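Local coordinates for enoyl-CoA hydratase/isomerase family protein (Pseudomonas syringae pv. tomato, PDB 3OT6) that belongs to the enoyl-CoA hydratase/isomerase (crotonase) family and probably acts on an acyl-CoA thioester, though its own substrate and reaction are not established, at residues 96-102 against 116-122; 150-155 against 173-177. One frame throughout, in Å; residues are numbered along the deposited sequence.

Contact 1. Residues 96-102 against 116-122; sequences PIIVACP and ADYRIGV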
loop_
_atom_site.group_PDB
_atom_site.type_symbol
_atom_site.label_atom_id
_atom_site.label_comp_id
_atom_site.label_asym_id
_atom_site.label_seq_id
_atom_site.Cartn_x
_atom_site.Cartn_y
_atom_site.Cartn_z
ATOM N N PRO A 96 -1.899 9.877 9.867
ATOM C CA PRO A 96 -2.757 9.008 9.112
ATOM C C PRO A 96 -2.294 8.877 7.656
ATOM O O PRO A 96 -1.907 9.874 7.047
ATOM C CB PRO A 96 -4.125 9.723 9.209
ATOM C CG PRO A 96 -4.068 10.436 10.593
ATOM C CD PRO A 96 -2.662 10.979 10.503
ATOM N N ILE A 97 -2.300 7.658 7.115
ATOM C CA ILE A 97 -2.091 7.439 5.696
ATOM C C ILE A 97 -3.384 6.992 4.979
ATOM O O ILE A 97 -4.032 5.976 5.354
ATOM C CB ILE A 97 -0.944 6.473 5.438
ATOM C CG1 ILE A 97 0.336 6.999 6.094
ATOM C CG2 ILE A 97 -0.683 6.340 3.908
ATOM C CD1 ILE A 97 1.545 6.089 5.900
ATOM N N ILE A 98 -3.773 7.795 3.979
ATOM C CA ILE A 98 -4.883 7.505 3.088
ATOM C C ILE A 98 -4.290 6.971 1.809
ATOM O O ILE A 98 -3.287 7.498 1.283
ATOM C CB ILE A 98 -5.710 8.760 2.786
ATOM C CG1 ILE A 98 -6.186 9.409 4.083
ATOM C CG2 ILE A 98 -6.936 8.443 1.947
ATOM C CD1 ILE A 98 -6.919 10.834 3.874
ATOM N N VAL A 99 -4.849 5.883 1.322
ATOM C CA VAL A 99 -4.463 5.420 -0.013
ATOM C C VAL A 99 -5.679 5.642 -0.868
ATOM O O VAL A 99 -6.808 5.171 -0.528
ATOM C CB VAL A 99 -3.990 3.928 -0.051
ATOM C CG1 VAL A 99 -3.714 3.483 -1.516
ATOM C CG2 VAL A 99 -2.747 3.786 0.795
ATOM N N ALA A 100 -5.459 6.404 -1.927
ATOM C CA ALA A 100 -6.503 6.787 -2.857
ATOM C C ALA A 100 -6.207 6.036 -4.146
ATOM O O ALA A 100 -5.312 6.454 -4.934
ATOM C CB ALA A 100 -6.463 8.285 -3.101
ATOM N N CYS A 101 -6.942 4.960 -4.400
ATOM C CA CYS A 101 -6.554 4.086 -5.477
ATOM C C CYS A 101 -7.292 4.474 -6.762
ATOM O O CYS A 101 -8.508 4.369 -6.799
ATOM C CB CYS A 101 -6.784 2.624 -5.074
ATOM S SG CYS A 101 -6.837 1.517 -6.470
ATOM N N PRO A 102 -6.562 4.957 -7.808
ATOM C CA PRO A 102 -7.304 5.470 -8.989
ATOM C C PRO A 102 -7.738 4.419 -10.046
ATOM O O PRO A 102 -8.246 4.790 -11.095
ATOM C CB PRO A 102 -6.379 6.568 -9.568
ATOM C CG PRO A 102 -5.049 6.385 -8.946
ATOM C CD PRO A 102 -5.117 5.214 -7.952
ATOM N N ALA A 116 -2.293 0.956 5.238
ATOM C CA ALA A 116 -2.660 2.349 5.371
ATOM C C ALA A 116 -3.774 2.447 6.428
ATOM O O ALA A 116 -4.319 1.419 6.910
ATOM C CB ALA A 116 -3.198 2.861 4.002
ATOM N N ASP A 117 -4.189 3.680 6.693
ATOM C CA ASP A 117 -5.189 3.948 7.724
ATOM C C ASP A 117 -6.610 4.040 7.203
ATOM O O ASP A 117 -7.537 3.759 7.948
ATOM C CB ASP A 117 -4.774 5.158 8.504
ATOM C CG ASP A 117 -3.492 4.882 9.252
ATOM O OD1 ASP A 117 -3.554 3.960 10.141
ATOM O OD2 ASP A 117 -2.440 5.507 8.900
ATOM N N TYR A 118 -6.745 4.410 5.928
ATOM C CA TYR A 118 -8.011 4.598 5.273
ATOM C C TYR A 118 -7.736 4.352 3.765
ATOM O O TYR A 118 -6.687 4.823 3.220
ATOM C CB TYR A 118 -8.573 6.061 5.491
ATOM C CG TYR A 118 -10.055 6.089 5.166
ATOM C CD1 TYR A 118 -10.996 5.859 6.167
ATOM C CD2 TYR A 118 -10.501 6.203 3.857
ATOM C CE1 TYR A 118 -12.363 5.790 5.891
ATOM C CE2 TYR A 118 -11.911 6.138 3.540
ATOM C CZ TYR A 118 -12.817 5.917 4.570
ATOM O OH TYR A 118 -14.170 5.805 4.356
ATOM N N ARG A 119 -8.656 3.682 3.067
ATOM C CA ARG A 119 -8.408 3.344 1.648
ATOM C C ARG A 119 -9.593 3.685 0.823
ATOM O O ARG A 119 -10.685 3.288 1.147
ATOM C CB ARG A 119 -8.102 1.847 1.473
ATOM C CG ARG A 119 -6.751 1.389 2.046
ATOM C CD ARG A 119 -6.793 1.017 3.527
ATOM N NE ARG A 119 -8.087 0.426 3.891
ATOM C CZ ARG A 119 -8.371 -0.885 3.825
ATOM N NH1 ARG A 119 -7.422 -1.777 3.482
ATOM N NH2 ARG A 119 -9.612 -1.307 4.120
ATOM N N ILE A 120 -9.395 4.370 -0.285
ATOM C CA ILE A 120 -10.518 4.746 -1.177
ATOM C C ILE A 120 -10.218 4.315 -2.573
ATOM O O ILE A 120 -9.105 4.567 -3.093
ATOM C CB ILE A 120 -10.750 6.286 -1.223
ATOM C CG1 ILE A 120 -10.886 6.823 0.202
ATOM C CG2 ILE A 120 -12.019 6.616 -2.058
ATOM C CD1 ILE A 120 -11.106 8.383 0.275
ATOM N N GLY A 121 -11.177 3.663 -3.194
ATOM C CA GLY A 121 -10.967 3.213 -4.572
ATOM C C GLY A 121 -11.983 3.846 -5.502
ATOM O O GLY A 121 -12.857 4.560 -5.046
ATOM N N VAL A 122 -11.881 3.581 -6.798
ATOM C CA VAL A 122 -12.811 4.200 -7.783
ATOM C C VAL A 122 -13.574 3.115 -8.502
ATOM O O VAL A 122 -12.992 2.064 -8.812
ATOM C CB VAL A 122 -12.095 5.201 -8.772
ATOM C CG1 VAL A 122 -11.563 6.364 -7.987
ATOM C CG2 VAL A 122 -10.950 4.541 -9.492
#

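Contact 2. Residues 150-155 against 173-177; sequences RLRKSA and AAGFL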
loop_
_atom_site.group_PDB
_atom_site.type_symbol
_atom_site.label_atom_id
_atom_site.label_comp_id
_atom_site.label_asym_id
_atom_site.label_seq_id
_atom_site.Cartn_x
_atom_site.Cartn_y
_atom_site.Cartn_z
ATOM N N ARG A 150 -5.893 -7.508 7.606
ATOM C CA ARG A 150 -6.887 -6.538 7.118
ATOM C C ARG A 150 -8.109 -7.143 6.381
ATOM O O ARG A 150 -9.182 -6.513 6.325
ATOM C CB ARG A 150 -6.244 -5.485 6.156
ATOM C CG ARG A 150 -7.183 -4.233 5.882
ATOM C CD ARG A 150 -7.364 -3.309 7.161
ATOM N NE ARG A 150 -6.042 -2.798 7.489
ATOM C CZ ARG A 150 -5.586 -1.582 7.196
ATOM N NH1 ARG A 150 -6.357 -0.653 6.646
ATOM N NH2 ARG A 150 -4.339 -1.293 7.483
ATOM N N LEU A 151 -7.919 -8.284 5.728
ATOM C CA LEU A 151 -8.945 -8.805 4.847
ATOM C C LEU A 151 -10.016 -9.560 5.641
ATOM O O LEU A 151 -9.714 -10.175 6.679
ATOM C CB LEU A 151 -8.331 -9.716 3.800
ATOM C CG LEU A 151 -7.435 -8.962 2.813
ATOM C CD1 LEU A 151 -7.010 -9.932 1.742
ATOM C CD2 LEU A 151 -8.035 -7.632 2.171
ATOM N N ARG A 152 -11.265 -9.465 5.192
ATOM C CA ARG A 152 -12.325 -10.219 5.804
ATOM C C ARG A 152 -11.963 -11.739 5.740
ATOM O O ARG A 152 -11.491 -12.263 4.726
ATOM C CB ARG A 152 -13.603 -9.846 5.090
ATOM C CG ARG A 152 -14.701 -10.871 4.986
ATOM C CD ARG A 152 -15.935 -10.212 4.369
ATOM N NE ARG A 152 -17.043 -11.109 3.985
ATOM C CZ ARG A 152 -17.833 -11.854 4.792
ATOM N NH1 ARG A 152 -17.674 -11.929 6.130
ATOM N NH2 ARG A 152 -18.800 -12.575 4.225
ATOM N N LYS A 153 -12.138 -12.441 6.853
ATOM C CA LYS A 153 -11.669 -13.837 6.966
ATOM C C LYS A 153 -11.984 -14.763 5.760
ATOM O O LYS A 153 -11.152 -15.627 5.385
ATOM C CB LYS A 153 -12.169 -14.482 8.258
ATOM C CG LYS A 153 -11.512 -13.924 9.491
ATOM C CD LYS A 153 -12.211 -14.377 10.733
ATOM C CE LYS A 153 -11.593 -13.794 11.958
ATOM N NZ LYS A 153 -10.600 -14.781 12.520
ATOM N N SER A 154 -13.161 -14.593 5.158
ATOM C CA SER A 154 -13.543 -15.532 4.128
ATOM C C SER A 154 -13.128 -15.002 2.771
ATOM O O SER A 154 -13.130 -15.744 1.818
ATOM C CB SER A 154 -15.044 -15.859 4.199
ATOM O OG SER A 154 -15.812 -14.725 3.839
ATOM N N ALA A 155 -12.792 -13.706 2.681
ATOM C CA ALA A 155 -12.177 -13.141 1.476
ATOM C C ALA A 155 -10.685 -13.438 1.510
ATOM O O ALA A 155 -10.068 -13.546 0.455
ATOM C CB ALA A 155 -12.412 -11.646 1.378
ATOM N N ALA A 173 -15.944 -4.956 -0.032
ATOM C CA ALA A 173 -16.399 -6.090 0.753
ATOM C C ALA A 173 -15.194 -6.935 1.260
ATOM O O ALA A 173 -15.215 -7.436 2.413
ATOM C CB ALA A 173 -17.400 -6.939 -0.056
ATOM N N ALA A 174 -14.137 -7.127 0.461
ATOM C CA ALA A 174 -13.061 -8.029 0.989
ATOM C C ALA A 174 -12.092 -7.347 1.993
ATOM O O ALA A 174 -11.393 -8.042 2.743
ATOM C CB ALA A 174 -12.257 -8.738 -0.137
ATOM N N GLY A 175 -12.025 -6.020 1.986
ATOM C CA GLY A 175 -11.172 -5.307 2.929
ATOM C C GLY A 175 -9.990 -4.560 2.340
ATOM O O GLY A 175 -9.205 -3.951 3.083
ATOM N N PHE A 176 -9.846 -4.600 1.002
ATOM C CA PHE A 176 -8.844 -3.785 0.323
ATOM C C PHE A 176 -9.196 -2.301 0.395
ATOM O O PHE A 176 -8.262 -1.456 0.414
ATOM C CB PHE A 176 -8.652 -4.211 -1.127
ATOM C CG PHE A 176 -8.013 -5.560 -1.266
ATOM C CD1 PHE A 176 -6.620 -5.689 -1.181
ATOM C CD2 PHE A 176 -8.790 -6.700 -1.504
ATOM C CE1 PHE A 176 -6.018 -6.964 -1.255
ATOM C CE2 PHE A 176 -8.183 -7.977 -1.598
ATOM C CZ PHE A 176 -6.807 -8.102 -1.470
ATOM N N LEU A 177 -10.503 -1.983 0.450
ATOM C CA LEU A 177 -10.986 -0.595 0.330
ATOM C C LEU A 177 -11.957 -0.326 1.451
ATOM O O LEU A 177 -12.627 -1.227 1.880
ATOM C CB LEU A 177 -11.705 -0.394 -1.028
ATOM C CG LEU A 177 -10.884 -0.459 -2.335
ATOM C CD1 LEU A 177 -11.743 -0.144 -3.559
ATOM C CD2 LEU A 177 -9.553 0.422 -2.322
#

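Contact 1. Residues 96-102 against 116-122
Asp117 reaches across to the start of strand 97-100, where its OD2 takes the backbone N of Ile97 at 2.8 Å, in a nearly straight bond made with the anti lone pair. With CG set anti to its own carbonyl carbon and beside its backbone N (chi1 -65°), the carboxylate folds back alongside Ile97. Ile97 O accepts from two successive amides, Asp117 N at 2.7 Å, in the carbonyl plane, and Tyr118 N at 3.2 Å, tilted from it. Beyond this fork the two strands run parallel in regular register: Val99 N bonds Tyr118 O, Val99 O takes Ile120 N at 2.7 Å, and Cys101 N bonds to Ile120 O.

Ile98, Tyr118 and Ile120 share one face of the sheet. Ile98 CG1 meets Tyr118 at CB, 4.3 Å away, while the phenol ring leads off from the partner strand and carries Ile120 CG1 at its edge. On the other face Val99 CG2, beside its backbone N, presses on Ala116 CB at 3.4 Å.

These are neighbouring parallel strands of the crotonase-fold sheet. Strand 50-54 pairs with the far edge of 97-100, and helix 186-197 covers the face of Tyr118 and Ile120. Lys209 and Arg213 of helix 202-230 form salt bridges with Asp117.

Contact 2. Residues 150-155 against 173-177
Arg152 N donates to Ala174 O at 2.8 Å, and this bond ties the stretch ahead of helix 153-160 to the C-terminal end of helix 168-174. That end closes in a Schellman motif, with Gly175 at positive phi (113°) turning the chain out of the helix. At Gly175 the two backbones run close, Leu151 CA lying 4.6 Å from Gly175 CA. The Arg152 amide approaches the Ala174 carbonyl well out of its plane, tilted by 34°, and Leu151 CA adds a C-H...O contact to the same oxygen.

The extended chain of Arg152 runs past the last helical turn, its CD 3.5 Å from Ala173 O, and Ser154 OG sits over one face of its guanidinium. Ala155 and Ala174 meet methyl to methyl. Arg150 holds CG opposite its backbone N, which lays that carbon against Gly175 O; bends farther along turn the guanidinium to Ala116 O. Leu151 and Phe176 form the apolar side: CD1 lies above the CZ end of the ring, on the same side as CD2, which sits over the ring centre in a CH-pi contact, 3.7 Å from the centroid and 7° off the normal.

In the fold
The centre of contact 1, in the buried sheet, lies about 8 Å from the centre of the chain, and that of contact 2 about 15 Å; the two contact centres are about 15 Å apart. Two arginines bridge them in opposite directions. The bridge from Arg150 NH2 of contact 2 to Ala116 O spans 2.8 Å, and Arg119 NH1 of contact 1 lies 2.8 Å from Gly175 O, both probable hydrogen bonds. Asp178, just past segment 173-177, forms a salt bridge with Arg119, which may offset the close approach of the two guanidinium groups. Leu177 CD1 also packs on Gly121 CA at 3.6 Å. The chain after Gly175 is thus held beside strand 118-122 as it heads for edge strand 179-181.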